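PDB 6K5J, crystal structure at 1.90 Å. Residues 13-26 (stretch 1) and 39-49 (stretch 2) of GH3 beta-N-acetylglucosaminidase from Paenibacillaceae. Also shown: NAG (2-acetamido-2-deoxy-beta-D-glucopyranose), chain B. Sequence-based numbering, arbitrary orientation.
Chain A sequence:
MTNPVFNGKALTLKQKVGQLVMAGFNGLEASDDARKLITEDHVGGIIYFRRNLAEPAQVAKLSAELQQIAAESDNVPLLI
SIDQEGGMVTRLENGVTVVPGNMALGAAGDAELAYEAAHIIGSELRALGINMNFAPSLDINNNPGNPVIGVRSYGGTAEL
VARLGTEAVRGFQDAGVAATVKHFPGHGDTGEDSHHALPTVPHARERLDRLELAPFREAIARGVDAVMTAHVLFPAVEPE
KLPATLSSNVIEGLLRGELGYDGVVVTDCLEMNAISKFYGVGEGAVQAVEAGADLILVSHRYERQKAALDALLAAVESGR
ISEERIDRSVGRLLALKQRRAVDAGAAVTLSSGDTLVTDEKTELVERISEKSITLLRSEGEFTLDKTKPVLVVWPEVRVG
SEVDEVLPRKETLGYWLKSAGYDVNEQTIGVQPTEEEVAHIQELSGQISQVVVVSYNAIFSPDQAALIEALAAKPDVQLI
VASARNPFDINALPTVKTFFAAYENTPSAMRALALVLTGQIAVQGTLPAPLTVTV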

ATOM      1  N   LEU A  13       5.053 -34.214   5.250  1.00 28.50           N
ATOM      2  CA  LEU A  13       4.743 -33.261   6.306  1.00 32.03           C
ATOM      3  C   LEU A  13       5.581 -31.997   6.172  1.00 29.00           C
ATOM      4  O   LEU A  13       5.069 -30.888   6.357  1.00 25.54           O
ATOM      5  N   LYS A  14       6.871 -32.139   5.857  1.00 25.96           N
ATOM      6  CA  LYS A  14       7.712 -30.953   5.728  1.00 26.74           C
ATOM      7  C   LYS A  14       7.276 -30.097   4.541  1.00 26.38           C
ATOM      8  O   LYS A  14       7.340 -28.861   4.602  1.00 23.72           O
ATOM      9  N   GLN A  15       6.839 -30.728   3.446  1.00 25.02           N
ATOM     10  CA  GLN A  15       6.317 -29.953   2.323  1.00 26.48           C
ATOM     11  C   GLN A  15       5.011 -29.255   2.685  1.00 24.47           C
ATOM     12  O   GLN A  15       4.763 -28.127   2.246  1.00 24.28           O
ATOM     13  N   LYS A  16       4.137 -29.926   3.437  1.00 25.55           N
ATOM     14  CA  LYS A  16       2.883 -29.287   3.829  1.00 25.39           C
ATOM     15  C   LYS A  16       3.151 -28.084   4.716  1.00 24.44           C
ATOM     16  O   LYS A  16       2.560 -27.013   4.521  1.00 23.98           O
ATOM     17  N   VAL A  17       4.055 -28.234   5.684  1.00 22.84           N
ATOM     18  CA  VAL A  17       4.369 -27.118   6.569  1.00 22.33           C
ATOM     19  C   VAL A  17       4.989 -25.978   5.773  1.00 22.00           C
ATOM     20  O   VAL A  17       4.664 -24.804   5.983  1.00 21.02           O
ATOM     21  N   GLY A  18       5.881 -26.306   4.835  1.00 21.45           N
ATOM     22  CA  GLY A  18       6.495 -25.272   4.015  1.00 23.90           C
ATOM     23  C   GLY A  18       5.492 -24.471   3.202  1.00 23.11           C
ATOM     24  O   GLY A  18       5.684 -23.268   2.987  1.00 20.73           O
ATOM     25  N   GLN A  19       4.411 -25.117   2.746  1.00 20.35           N
ATOM     26  CA  GLN A  19       3.376 -24.410   1.991  1.00 22.21           C
ATOM     27  C   GLN A  19       2.789 -23.247   2.780  1.00 20.92           C
ATOM     28  O   GLN A  19       2.304 -22.279   2.184  1.00 22.50           O
ATOM     29  N   LEU A  20       2.820 -23.325   4.110  1.00 19.84           N
ATOM     30  CA  LEU A  20       2.212 -22.321   4.974  1.00 20.35           C
ATOM     31  C   LEU A  20       3.073 -21.078   5.173  1.00 20.74           C
ATOM     32  O   LEU A  20       2.667 -20.188   5.928  1.00 20.75           O
ATOM     33  N   VAL A  21       4.228 -20.974   4.528  1.00 16.19           N
ATOM     34  CA  VAL A  21       5.142 -19.861   4.779  1.00 19.17           C
ATOM     35  C   VAL A  21       5.428 -19.125   3.476  1.00 20.56           C
ATOM     36  O   VAL A  21       5.683 -19.750   2.443  1.00 19.23           O
ATOM     37  N   MET A  22       5.372 -17.798   3.528  1.00 21.16           N
ATOM     38  CA  MET A  22       5.840 -16.941   2.447  1.00 18.80           C
ATOM     39  C   MET A  22       7.016 -16.129   2.965  1.00 17.77           C
ATOM     40  O   MET A  22       6.918 -15.499   4.027  1.00 18.31           O
ATOM     41  N   ALA A  23       8.124 -16.148   2.223  1.00 18.12           N
ATOM     42  CA  ALA A  23       9.371 -15.555   2.694  1.00 19.94           C
ATOM     43  C   ALA A  23       9.910 -14.575   1.669  1.00 19.81           C
ATOM     44  O   ALA A  23       9.685 -14.719   0.466  1.00 20.26           O
ATOM     45  N   GLY A  24      10.643 -13.576   2.161  1.00 19.20           N
ATOM     46  CA  GLY A  24      11.418 -12.713   1.299  1.00 20.86           C
ATOM     47  C   GLY A  24      12.885 -13.100   1.315  1.00 20.65           C
ATOM     48  O   GLY A  24      13.317 -13.971   2.064  1.00 19.21           O
ATOM     49  N   PHE A  25      13.649 -12.430   0.454  1.00 15.68           N
ATOM     50  CA  PHE A  25      15.067 -12.707   0.321  1.00 21.21           C
ATOM     51  C   PHE A  25      15.706 -11.491  -0.331  1.00 19.77           C
ATOM     52  O   PHE A  25      15.023 -10.611  -0.868  1.00 19.51           O
ATOM     53  N   ASN A  26      17.028 -11.451  -0.292  1.00 18.93           N
ATOM     54  CA  ASN A  26      17.762 -10.384  -0.955  1.00 18.08           C
ATOM     55  C   ASN A  26      18.361 -10.908  -2.256  1.00 18.45           C
ATOM     56  O   ASN A  26      19.112 -11.883  -2.249  1.00 20.36           O
ATOM     57  N   THR A  39      14.053 -25.302  -1.965  1.00 24.50           N
ATOM     58  CA  THR A  39      14.380 -26.718  -2.153  1.00 26.20           C
ATOM     59  C   THR A  39      14.470 -27.482  -0.839  1.00 29.30           C
ATOM     60  O   THR A  39      14.131 -28.667  -0.797  1.00 32.81           O
ATOM     61  N   GLU A  40      14.913 -26.844   0.238  1.00 28.76           N
ATOM     62  CA  GLU A  40      15.060 -27.549   1.504  1.00 31.59           C
ATOM     63  C   GLU A  40      13.917 -27.292   2.467  1.00 29.55           C
ATOM     64  O   GLU A  40      13.496 -28.208   3.170  1.00 30.00           O
ATOM     65  N   ASP A  41      13.388 -26.074   2.511  1.00 28.32           N
ATOM     66  CA  ASP A  41      12.281 -25.788   3.407  1.00 26.11           C
ATOM     67  C   ASP A  41      10.927 -25.835   2.713  1.00 26.69           C
ATOM     68  O   ASP A  41       9.904 -25.735   3.391  1.00 24.85           O
ATOM     69  N   HIS A  42      10.901 -25.991   1.392  1.00 23.27           N
ATOM     70  CA  HIS A  42       9.661 -26.216   0.647  1.00 25.19           C
ATOM     71  C   HIS A  42       8.677 -25.056   0.811  1.00 24.78           C
ATOM     72  O   HIS A  42       7.462 -25.264   0.881  1.00 21.61           O
ATOM     73  N   VAL A  43       9.192 -23.821   0.871  1.00 21.73           N
ATOM     74  CA  VAL A  43       8.304 -22.686   1.103  1.00 20.49           C
ATOM     75  C   VAL A  43       7.251 -22.601  -0.002  1.00 20.22           C
ATOM     76  O   VAL A  43       7.485 -22.970  -1.159  1.00 21.53           O
ATOM     77  N   GLY A  44       6.082 -22.093   0.364  1.00 18.04           N
ATOM     78  CA  GLY A  44       4.972 -22.010  -0.568  1.00 22.42           C
ATOM     79  C   GLY A  44       4.962 -20.725  -1.364  1.00 19.60           C
ATOM     80  O   GLY A  44       4.349 -20.656  -2.436  1.00 19.88           O
ATOM     81  N   GLY A  45       5.646 -19.699  -0.863  1.00 19.71           N
ATOM     82  CA  GLY A  45       5.555 -18.387  -1.478  1.00 19.77           C
ATOM     83  C   GLY A  45       6.796 -17.547  -1.254  1.00 20.45           C
ATOM     84  O   GLY A  45       7.573 -17.773  -0.320  1.00 19.20           O
ATOM     85  N   ILE A  46       6.949 -16.554  -2.131  1.00 19.14           N
ATOM     86  CA  ILE A  46       8.003 -15.547  -2.083  1.00 19.64           C
ATOM     87  C   ILE A  46       7.335 -14.182  -2.121  1.00 20.36           C
ATOM     88  O   ILE A  46       6.385 -13.982  -2.883  1.00 20.13           O
ATOM     89  N   ILE A  47       7.811 -13.243  -1.305  1.00 17.79           N
ATOM     90  CA  ILE A  47       7.387 -11.847  -1.396  1.00 16.21           C
ATOM     91  C   ILE A  47       8.579 -11.003  -1.841  1.00 18.16           C
ATOM     92  O   ILE A  47       9.688 -11.146  -1.307  1.00 19.47           O
ATOM     93  N   TYR A  48       8.347 -10.126  -2.819  1.00 17.96           N
ATOM     94  CA  TYR A  48       9.352  -9.200  -3.329  1.00 17.38           C
ATOM     95  C   TYR A  48       9.300  -7.867  -2.582  1.00 18.32           C
ATOM     96  O   TYR A  48       8.221  -7.373  -2.232  1.00 18.10           O
ATOM     97  N   PHE A  49      10.475  -7.261  -2.398  1.00 16.28           N
ATOM     98  CA  PHE A  49      10.616  -5.866  -1.983  1.00 19.17           C
ATOM     99  C   PHE A  49      11.487  -5.123  -2.996  1.00 20.36           C
ATOM    100  O   PHE A  49      11.931  -5.698  -3.986  1.00 19.03           O
TER

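What lets the helix of stretch 1 lie so close to the turn at 41-44? The hollow is made by glycine. Gly 18 has no side chain, and a CB there would fall 2.3 Å from His 42 O, so the turn backbone settles directly against it, with Gly 18 CA 3.3 Å from His 42 O. Gly 44 answers in kind: an ideal CB would lie 2.4 Å from Gln 19 O.

Which bump covers this seam? His 42, with positive phi and an m rotamer, points toward the helix. Gln 15 (m, then t) lays its CG over one face of the imidazole, 3.8 Å from the ring centroid of His 42. Lys 14 curls its long chain alongside, CE 3.8 Å from Glu 40 O, while NZ stays 4.5 Å from Asp 41 OD1, beyond a salt bridge.

What fills the gaps that side chains leave? Water 1 donates to Lys 14 O and Asp 41 O and accepts from Lys 14 NZ. Water 2 donates to Gln 15 O and His 42 O. Gln 19 (m, m) points its CB away, yet its end folds back, and NE2 donates to waters 2 and 3.

How do side chains pack where the strands pair in parallel? Ala 23 N bonds to Gly 45 O at 3.1 Å, and Ile 47 N to Ala 23 O at 3.0 Å. Extended Met 22 (t, t, m) uses the space at Gly 45, where a CB would come 2.7 Å from Met 22 CE; its SD lies 4.1 Å from Ile 47 CB. On the other face are small Ala 23 and Ile 46 (m, m).

What closes the far end? Phe 25 (p) brings CE1 3.7 Å from Ile 46 CG2, at its ring edge, and water 4 joins Phe 25 N to Ile 47 O. Phe 49 (m) meets the sugar instead, CE2 3.4 Å from NAG O6.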

ATOM      1  CB  LEU A  13       4.963 -33.898   7.678  1.00 34.31           C
ATOM      2  CG  LEU A  13       4.703 -32.972   8.868  1.00 32.16           C
ATOM      3  CD1 LEU A  13       3.325 -32.338   8.761  1.00 29.29           C
ATOM      4  CD2 LEU A  13       4.838 -33.737  10.182  1.00 35.44           C
ATOM      5  CB  LYS A  14       9.183 -31.353   5.594  1.00 32.98           C
ATOM      6  CG  LYS A  14       9.952 -31.334   6.914  1.00 42.52           C
ATOM      7  CD  LYS A  14      11.470 -31.400   6.694  1.00 47.34           C
ATOM      8  CE  LYS A  14      12.030 -30.084   6.117  1.00 50.60           C
ATOM      9  NZ  LYS A  14      11.649 -28.864   6.910  1.00 49.08           N
ATOM     10  CB  GLN A  15       6.093 -30.846   1.112  1.00 27.07           C
ATOM     11  CG  GLN A  15       7.331 -31.253   0.356  1.00 26.88           C
ATOM     12  CD  GLN A  15       6.983 -32.250  -0.730  1.00 35.90           C
ATOM     13  OE1 GLN A  15       6.413 -33.309  -0.453  1.00 33.23           O
ATOM     14  NE2 GLN A  15       7.288 -31.903  -1.975  1.00 38.62           N
ATOM     15  CB  LYS A  16       1.969 -30.283   4.548  1.00 27.29           C
ATOM     16  CG  LYS A  16       1.502 -31.460   3.692  1.00 26.26           C
ATOM     17  CD  LYS A  16       0.529 -32.320   4.490  1.00 28.64           C
ATOM     18  CE  LYS A  16       0.255 -33.644   3.796  1.00 38.71           C
ATOM     19  NZ  LYS A  16      -0.680 -34.476   4.602  1.00 30.91           N
ATOM     20  CB  VAL A  17       5.276 -27.591   7.722  1.00 25.83           C
ATOM     21  CG1 VAL A  17       6.016 -26.411   8.366  1.00 27.95           C
ATOM     22  CG2 VAL A  17       4.448 -28.341   8.769  1.00 27.32           C
ATOM     23  CB  GLN A  19       2.254 -25.368   1.590  1.00 25.33           C
ATOM     24  CG  GLN A  19       2.570 -26.220   0.385  1.00 24.94           C
ATOM     25  CD  GLN A  19       2.871 -25.389  -0.848  1.00 23.40           C
ATOM     26  OE1 GLN A  19       1.993 -24.707  -1.387  1.00 26.21           O
ATOM     27  NE2 GLN A  19       4.122 -25.433  -1.294  1.00 23.17           N
ATOM     28  CB  LEU A  20       1.904 -22.932   6.337  1.00 22.61           C
ATOM     29  CG  LEU A  20       1.210 -24.298   6.324  1.00 24.65           C
ATOM     30  CD1 LEU A  20       0.931 -24.744   7.741  1.00 27.45           C
ATOM     31  CD2 LEU A  20      -0.071 -24.221   5.520  1.00 22.70           C
ATOM     32  CB  VAL A  21       6.445 -20.348   5.435  1.00 19.26           C
ATOM     33  CG1 VAL A  21       7.438 -19.190   5.580  1.00 21.37           C
ATOM     34  CG2 VAL A  21       6.125 -20.994   6.787  1.00 17.64           C
ATOM     35  CB  MET A  22       4.731 -16.007   1.945  1.00 16.40           C
ATOM     36  CG  MET A  22       5.217 -15.016   0.884  1.00 17.58           C
ATOM     37  SD  MET A  22       3.841 -14.093   0.174  1.00 21.34           S
ATOM     38  CE  MET A  22       3.294 -15.197  -1.145  1.00 18.78           C
ATOM     39  CB  ALA A  23      10.442 -16.621   2.977  1.00 18.05           C
ATOM     40  CB  PHE A  25      15.330 -13.969  -0.516  1.00 21.10           C
ATOM     41  CG  PHE A  25      15.060 -13.771  -1.979  1.00 21.82           C
ATOM     42  CD1 PHE A  25      13.765 -13.830  -2.465  1.00 23.76           C
ATOM     43  CD2 PHE A  25      16.098 -13.466  -2.860  1.00 20.15           C
ATOM     44  CE1 PHE A  25      13.506 -13.615  -3.808  1.00 26.53           C
ATOM     45  CE2 PHE A  25      15.847 -13.245  -4.211  1.00 20.37           C
ATOM     46  CZ  PHE A  25      14.559 -13.322  -4.684  1.00 22.50           C
ATOM     47  CB  ASN A  26      18.865  -9.828  -0.057  1.00 22.79           C
ATOM     48  CG  ASN A  26      19.549  -8.635  -0.684  1.00 22.96           C
ATOM     49  OD1 ASN A  26      18.902  -7.831  -1.367  1.00 21.63           O
ATOM     50  ND2 ASN A  26      20.862  -8.512  -0.474  1.00 22.13           N
ATOM     51  CB  THR A  39      15.694 -26.869  -2.920  1.00 27.80           C
ATOM     52  OG1 THR A  39      16.783 -26.414  -2.109  1.00 29.92           O
ATOM     53  CG2 THR A  39      15.653 -26.070  -4.220  1.00 25.83           C
ATOM     54  CB  GLU A  40      16.389 -27.174   2.161  1.00 33.53           C
ATOM     55  CG  GLU A  40      17.562 -27.507   1.246  1.00 35.73           C
ATOM     56  CD  GLU A  40      18.905 -27.182   1.857  1.00 48.39           C
ATOM     57  OE1 GLU A  40      18.961 -26.936   3.083  1.00 48.48           O
ATOM     58  OE2 GLU A  40      19.907 -27.177   1.107  1.00 55.28           O
ATOM     59  CB  ASP A  41      12.489 -24.428   4.072  1.00 26.45           C
ATOM     60  CG  ASP A  41      13.797 -24.368   4.859  1.00 35.51           C
ATOM     61  OD1 ASP A  41      14.048 -25.297   5.655  1.00 36.40           O
ATOM     62  OD2 ASP A  41      14.567 -23.403   4.676  1.00 34.06           O
ATOM     63  CB  HIS A  42       8.996 -27.540   1.058  1.00 24.86           C
ATOM     64  CG  HIS A  42       9.937 -28.707   1.123  1.00 30.01           C
ATOM     65  ND1 HIS A  42      10.451 -29.313  -0.005  1.00 27.91           N
ATOM     66  CD2 HIS A  42      10.449 -29.385   2.180  1.00 32.64           C
ATOM     67  CE1 HIS A  42      11.240 -30.312   0.355  1.00 32.67           C
ATOM     68  NE2 HIS A  42      11.254 -30.380   1.673  1.00 32.45           N
ATOM     69  CB  VAL A  43       9.046 -21.341   1.212  1.00 21.86           C
ATOM     70  CG1 VAL A  43       9.890 -21.287   2.489  1.00 25.57           C
ATOM     71  CG2 VAL A  43       9.876 -21.069  -0.062  1.00 20.43           C
ATOM     72  CB  ILE A  46       8.977 -15.688  -3.274  1.00 18.13           C
ATOM     73  CG1 ILE A  46       9.677 -17.045  -3.258  1.00 18.14           C
ATOM     74  CG2 ILE A  46       9.993 -14.521  -3.309  1.00 19.71           C
ATOM     75  CD1 ILE A  46      10.709 -17.185  -2.130  1.00 23.43           C
ATOM     76  CB  ILE A  47       6.800 -11.327  -0.067  1.00 19.12           C
ATOM     77  CG1 ILE A  47       6.464  -9.829  -0.198  1.00 19.30           C
ATOM     78  CG2 ILE A  47       7.748 -11.602   1.110  1.00 19.90           C
ATOM     79  CD1 ILE A  47       5.564  -9.279   0.895  1.00 21.49           C
ATOM     80  CB  TYR A  48       9.126  -8.912  -4.815  1.00 17.18           C
ATOM     81  CG  TYR A  48       9.461 -10.016  -5.801  1.00 18.52           C
ATOM     82  CD1 TYR A  48      10.421 -10.985  -5.516  1.00 19.03           C
ATOM     83  CD2 TYR A  48       8.833 -10.056  -7.047  1.00 18.89           C
ATOM     84  CE1 TYR A  48      10.742 -11.977  -6.450  1.00 21.06           C
ATOM     85  CE2 TYR A  48       9.143 -11.038  -7.979  1.00 20.25           C
ATOM     86  CZ  TYR A  48      10.093 -11.999  -7.670  1.00 20.22           C
ATOM     87  OH  TYR A  48      10.404 -12.965  -8.597  1.00 21.01           O
ATOM     88  CB  PHE A  49      11.160  -5.785  -0.551  1.00 19.10           C
ATOM     89  CG  PHE A  49      10.157  -6.254   0.467  1.00 18.23           C
ATOM     90  CD1 PHE A  49      10.033  -7.607   0.757  1.00 19.52           C
ATOM     91  CD2 PHE A  49       9.275  -5.358   1.054  1.00 21.58           C
ATOM     92  CE1 PHE A  49       9.077  -8.060   1.659  1.00 20.30           C
ATOM     93  CE2 PHE A  49       8.309  -5.797   1.958  1.00 23.65           C
ATOM     94  CZ  PHE A  49       8.214  -7.152   2.261  1.00 21.20           C
TER
HETATM   95  C1  NAG B 601       3.205  -4.893   6.737  1.00 22.67           C
HETATM   96  C2  NAG B 601       2.051  -4.035   6.160  1.00 21.34           C
HETATM   97  C3  NAG B 601       1.298  -4.786   5.046  1.00 20.23           C
HETATM   98  C4  NAG B 601       2.261  -5.393   4.035  1.00 19.76           C
HETATM   99  C5  NAG B 601       3.269  -6.263   4.767  1.00 22.04           C
HETATM  100  C6  NAG B 601       4.283  -6.922   3.859  1.00 21.53           C
HETATM  101  C7  NAG B 601       0.680  -2.424   7.434  1.00 21.16           C
HETATM  102  C8  NAG B 601      -0.285  -2.258   8.576  1.00 18.32           C
HETATM  103  N2  NAG B 601       1.130  -3.666   7.226  1.00 18.72           N
HETATM  104  O1  NAG B 601       4.011  -4.066   7.508  1.00 27.90           O
HETATM  105  O3  NAG B 601       0.405  -3.899   4.379  1.00 18.61           O
HETATM  106  O4  NAG B 601       1.549  -6.179   3.086  1.00 18.22           O
HETATM  107  O5  NAG B 601       3.999  -5.431   5.673  1.00 20.51           O
HETATM  108  O6  NAG B 601       5.192  -5.970   3.319  1.00 21.88           O
HETATM  109  O7  NAG B 601       1.016  -1.480   6.722  1.00 20.36           O
HETATM  110  O   HOH W   1       9.263 -27.213   5.609  1.00 28.57           O
HETATM  111  O   HOH W   2       5.823 -27.161   0.020  1.00 23.11           O
HETATM  112  O   HOH W   3       5.409 -23.858  -3.227  1.00 22.74           O
HETATM  113  O   HOH W   4      12.110 -10.232  -0.653  1.00 18.27           O